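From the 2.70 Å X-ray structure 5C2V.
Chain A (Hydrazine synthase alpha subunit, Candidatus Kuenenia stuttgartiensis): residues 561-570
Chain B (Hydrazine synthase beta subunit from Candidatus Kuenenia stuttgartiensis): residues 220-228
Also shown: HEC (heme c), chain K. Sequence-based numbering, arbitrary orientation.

Chain A 561-570: YGSYRGRAFK
Chain B (220-228) AENGQVFTN

The contact is made mostly by loop segments, with B:Thr227 of the strand 226-228 adding a smaller part; together the stretches bury 333 Å². Chain A 561-570 has no regular helix or strand. The backbones come closest where A:Ala568 faces B:Asn222 (CA to CA 4.8 Å) and A:Phe569 faces B:Gln224 (CA to CA 5.1 Å), and between these points both chains advance in roughly the same direction.

B:Asn222 dominates the contact. Its backbone is left-handed (phi/psi 54/32). With chi1 -76° (m) and chi2 75°, its CA-to-CB bond points toward chain A, and the carboxamide lies among the carbonyls of A:Gly562, A:Ser563, A:Arg565 and A:Arg567. This turn is closed by A:Arg567 N donating to A:Gly562 O (2.7 Å), while A:Arg565 N makes a weak bond to A:Gly562 O (3.0 Å). B:Asn222 ND2 donates to A:Arg567 O (2.7 Å, 159°). A:Ser563 O sits 2.9 Å from B:Asn222 CG, but its approach to ND2 of that residue has too poor an angle for a bond. B:Asn222 OD1 instead accepts from two waters, each 2.5 Å away; one donates also to A:Ser563 O (2.9 Å) and the other to A:Tyr564 O (3.1 Å), so water links acceptors that could not pair directly.

The main chain of B:Asn222 also takes part. Its O accepts from A:Phe569 N (3.2 Å, 149°) and receives a CA-H...O contact from A:Ala568 CA (3.1 Å). The backbone is extended at A:Ala568 (-73/153) and A:Phe569 (-59/136).

A:Phe569 points toward chain B with chi1 -86° (m) and chi2 -97°. B:Gln224, with chi1 180° and chi2 -150° (both t), lays CG over one face of the ring, 4.0 Å from the centroid and 13° off the normal, a CH-pi contact. B:Glu221 O and B:Asn222 O lie at the ring edge, the former 3.6 Å from A:Phe569 CE2. Nearby, A:Ala568 CB packs against CG2 of B:Thr227 (chi1 65°, p) at 3.9 Å. B:Gly223 (53/48) has positive phi, and a CB there would clash with B:Thr227 CG2.

Other side chains of chain A lead elsewhere. A:Tyr564 (chi1 41°, p; chi2 90°) points away from chain B, and A:Tyr564 OH binds the heme c FE at 2.1 Å. A:Arg567 also points away; chi1 -73° (m), chi2 -179° (t) and chi3 59° (p) bring NH2 to A:Tyr561 OH (2.8 Å), met by the t rotamer of that tyrosine (chi1 164°). A:Gly562 (111/-5) adopts angles that call for glycine.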

# COMPACT_ATOMS: atom_id res chain seq x y z
N TYR A 561 -5.31 13.65 15.89
CA TYR A 561 -5.66 14.89 15.19
C TYR A 561 -4.45 15.65 14.65
O TYR A 561 -4.58 16.51 13.77
CB TYR A 561 -6.49 15.80 16.10
CG TYR A 561 -6.59 17.25 15.64
CD1 TYR A 561 -7.45 17.62 14.62
CD2 TYR A 561 -5.82 18.24 16.23
CE1 TYR A 561 -7.54 18.93 14.20
CE2 TYR A 561 -5.90 19.55 15.82
CZ TYR A 561 -6.76 19.90 14.80
OH TYR A 561 -6.85 21.21 14.39
N GLY A 562 -3.26 15.32 15.14
CA GLY A 562 -2.07 16.06 14.75
C GLY A 562 -1.44 16.92 15.84
O GLY A 562 -0.38 17.51 15.63
N SER A 563 -2.09 17.00 17.00
CA SER A 563 -1.55 17.78 18.11
C SER A 563 -0.22 17.23 18.60
O SER A 563 0.64 17.98 19.05
CB SER A 563 -2.54 17.84 19.28
OG SER A 563 -2.68 16.57 19.90
N TYR A 564 -0.05 15.91 18.53
CA TYR A 564 1.26 15.34 18.82
C TYR A 564 2.08 15.01 17.57
O TYR A 564 3.17 14.44 17.68
CB TYR A 564 1.14 14.09 19.71
CG TYR A 564 0.01 13.12 19.42
CD1 TYR A 564 0.18 12.07 18.53
CD2 TYR A 564 -1.21 13.23 20.07
CE1 TYR A 564 -0.84 11.17 18.27
CE2 TYR A 564 -2.24 12.34 19.83
CZ TYR A 564 -2.05 11.31 18.93
OH TYR A 564 -3.08 10.42 18.68
N ARG A 565 1.58 15.33 16.38
CA ARG A 565 2.36 15.04 15.18
C ARG A 565 2.77 16.27 14.35
O ARG A 565 3.89 16.77 14.49
CB ARG A 565 1.58 14.07 14.29
CG ARG A 565 2.23 13.73 12.95
CD ARG A 565 3.57 13.05 13.12
NE ARG A 565 4.23 12.84 11.83
CZ ARG A 565 5.05 13.71 11.25
NH1 ARG A 565 5.31 14.86 11.85
NH2 ARG A 565 5.60 13.43 10.08
N GLY A 566 1.88 16.76 13.49
CA GLY A 566 2.22 17.86 12.60
C GLY A 566 1.46 19.16 12.79
O GLY A 566 1.66 20.11 12.03
N ARG A 567 0.61 19.22 13.81
CA ARG A 567 -0.30 20.36 13.94
C ARG A 567 -0.22 20.99 15.32
O ARG A 567 0.14 20.34 16.30
CB ARG A 567 -1.74 19.93 13.63
CG ARG A 567 -2.01 19.67 12.16
CD ARG A 567 -3.46 19.27 11.92
NE ARG A 567 -4.41 20.29 12.37
CZ ARG A 567 -4.71 21.39 11.68
NH1 ARG A 567 -4.14 21.62 10.51
NH2 ARG A 567 -5.59 22.26 12.17
N ALA A 568 -0.57 22.27 15.38
CA ALA A 568 -0.61 22.98 16.65
C ALA A 568 -1.81 22.53 17.47
O ALA A 568 -2.82 22.09 16.91
CB ALA A 568 -0.65 24.48 16.42
N PHE A 569 -1.69 22.63 18.79
CA PHE A 569 -2.80 22.32 19.68
C PHE A 569 -4.00 23.21 19.35
O PHE A 569 -3.85 24.41 19.14
CB PHE A 569 -2.39 22.49 21.14
CG PHE A 569 -1.74 21.27 21.74
CD1 PHE A 569 -2.48 20.37 22.48
CD2 PHE A 569 -0.38 21.04 21.56
CE1 PHE A 569 -1.88 19.26 23.04
CE2 PHE A 569 0.22 19.92 22.11
CZ PHE A 569 -0.53 19.03 22.86
N LYS A 570 -5.18 22.61 19.31
CA LYS A 570 -6.40 23.36 19.05
C LYS A 570 -6.89 23.99 20.34
O LYS A 570 -6.86 23.36 21.40
CB LYS A 570 -7.48 22.45 18.46
CG LYS A 570 -8.76 23.16 18.08
CD LYS A 570 -9.75 22.20 17.45
CE LYS A 570 -11.00 22.92 16.97
NZ LYS A 570 -11.98 21.98 16.35
N ALA B 220 5.73 22.47 25.96
CA ALA B 220 6.04 23.52 25.00
C ALA B 220 5.88 23.08 23.54
O ALA B 220 6.01 23.89 22.63
CB ALA B 220 7.45 24.04 25.23
N GLU B 221 5.60 21.80 23.33
CA GLU B 221 5.63 21.24 21.98
C GLU B 221 4.37 21.53 21.17
O GLU B 221 3.28 21.71 21.73
CB GLU B 221 5.87 19.73 22.03
CG GLU B 221 7.30 19.33 22.37
CD GLU B 221 7.56 19.27 23.87
OE1 GLU B 221 6.76 19.85 24.63
OE2 GLU B 221 8.57 18.65 24.27
N ASN B 222 4.53 21.57 19.85
CA ASN B 222 3.43 21.80 18.92
C ASN B 222 2.65 23.07 19.23
O ASN B 222 1.45 23.14 19.00
CB ASN B 222 2.48 20.60 18.92
CG ASN B 222 3.04 19.41 18.15
OD1 ASN B 222 3.94 18.72 18.62
ND2 ASN B 222 2.49 19.16 16.97
N GLY B 223 3.35 24.08 19.75
CA GLY B 223 2.75 25.36 20.08
C GLY B 223 1.53 25.26 20.98
O GLY B 223 0.50 25.86 20.71
N GLN B 224 1.66 24.48 22.06
CA GLN B 224 0.54 24.26 22.97
C GLN B 224 0.13 25.54 23.69
O GLN B 224 -1.04 25.73 24.03
CB GLN B 224 0.89 23.19 24.00
CG GLN B 224 -0.24 22.91 24.99
CD GLN B 224 0.25 22.47 26.34
OE1 GLN B 224 1.31 21.86 26.46
NE2 GLN B 224 -0.51 22.78 27.38
N VAL B 225 1.09 26.41 23.95
CA VAL B 225 0.82 27.66 24.65
C VAL B 225 0.71 28.81 23.65
O VAL B 225 -0.34 29.42 23.50
CB VAL B 225 1.90 27.98 25.69
CG1 VAL B 225 1.60 29.28 26.40
CG2 VAL B 225 2.01 26.83 26.69
N PHE B 226 1.82 29.10 22.97
CA PHE B 226 1.84 30.14 21.95
C PHE B 226 2.28 29.61 20.58
O PHE B 226 3.19 28.80 20.48
CB PHE B 226 2.77 31.28 22.36
CG PHE B 226 2.12 32.31 23.24
CD1 PHE B 226 1.22 33.22 22.71
CD2 PHE B 226 2.42 32.37 24.58
CE1 PHE B 226 0.62 34.17 23.51
CE2 PHE B 226 1.83 33.32 25.39
CZ PHE B 226 0.93 34.22 24.85
N THR B 227 1.61 30.09 19.54
CA THR B 227 2.12 29.96 18.18
C THR B 227 2.32 31.36 17.65
O THR B 227 1.72 32.31 18.14
CB THR B 227 1.18 29.17 17.25
OG1 THR B 227 -0.05 29.89 17.08
CG2 THR B 227 0.88 27.79 17.83
N ASN B 228 3.18 31.52 16.65
CA ASN B 228 3.45 32.84 16.10
C ASN B 228 2.96 32.95 14.67
O ASN B 228 3.29 32.11 13.83
CB ASN B 228 4.93 33.15 16.20
CG ASN B 228 5.43 33.12 17.63
OD1 ASN B 228 5.41 34.14 18.33
ND2 ASN B 228 5.89 31.96 18.07
FE HEC K . -3.20 8.59 19.61
CHA HEC K . -1.27 6.75 17.40
CHB HEC K . -0.35 9.42 21.35
CHC HEC K . -5.11 9.91 22.17
CHD HEC K . -6.04 7.65 17.98
NA HEC K . -1.20 8.12 19.44
C1A HEC K . -0.61 7.44 18.39
C2A HEC K . 0.82 7.57 18.50
C3A HEC K . 1.08 8.30 19.59
C4A HEC K . -0.18 8.66 20.21
CMA HEC K . 2.48 8.71 20.12
CAA HEC K . 1.85 6.96 17.53
CBA HEC K . 2.44 8.04 16.63
CGA HEC K . 1.42 8.51 15.62
O1A HEC K . 1.25 9.75 15.48
O2A HEC K . 0.77 7.66 14.97
NB HEC K . -2.81 9.40 21.50
C1B HEC K . -1.55 9.86 21.86
C2B HEC K . -1.73 10.90 22.86
C3B HEC K . -3.04 11.03 23.09
C4B HEC K . -3.75 10.09 22.24
CMB HEC K . -0.61 11.70 23.54
CAB HEC K . -3.67 12.03 24.09
CBB HEC K . -4.31 11.26 25.26
NC HEC K . -5.21 8.80 19.98
C1C HEC K . -5.78 9.27 21.15
C2C HEC K . -7.21 9.08 21.05
C3C HEC K . -7.45 8.36 19.96
C4C HEC K . -6.21 8.23 19.22
CMC HEC K . -8.22 9.33 22.20
CAC HEC K . -8.84 7.87 19.50
CBC HEC K . -8.88 6.32 19.51
ND HEC K . -3.60 7.33 17.97
C1D HEC K . -4.86 7.22 17.41
C2D HEC K . -4.75 6.56 16.13
C3D HEC K . -3.26 6.28 15.94
C4D HEC K . -2.62 6.80 17.14
CMD HEC K . -5.90 6.23 15.15
CAD HEC K . -2.55 5.60 14.75
CBD HEC K . -2.91 4.12 14.70
CGD HEC K . -2.15 3.48 13.56
O1D HEC K . -2.29 2.24 13.37
O2D HEC K . -1.40 4.21 12.85
O HOH W 1 3.00 17.65 20.72
O HOH W 2 5.29 16.70 17.88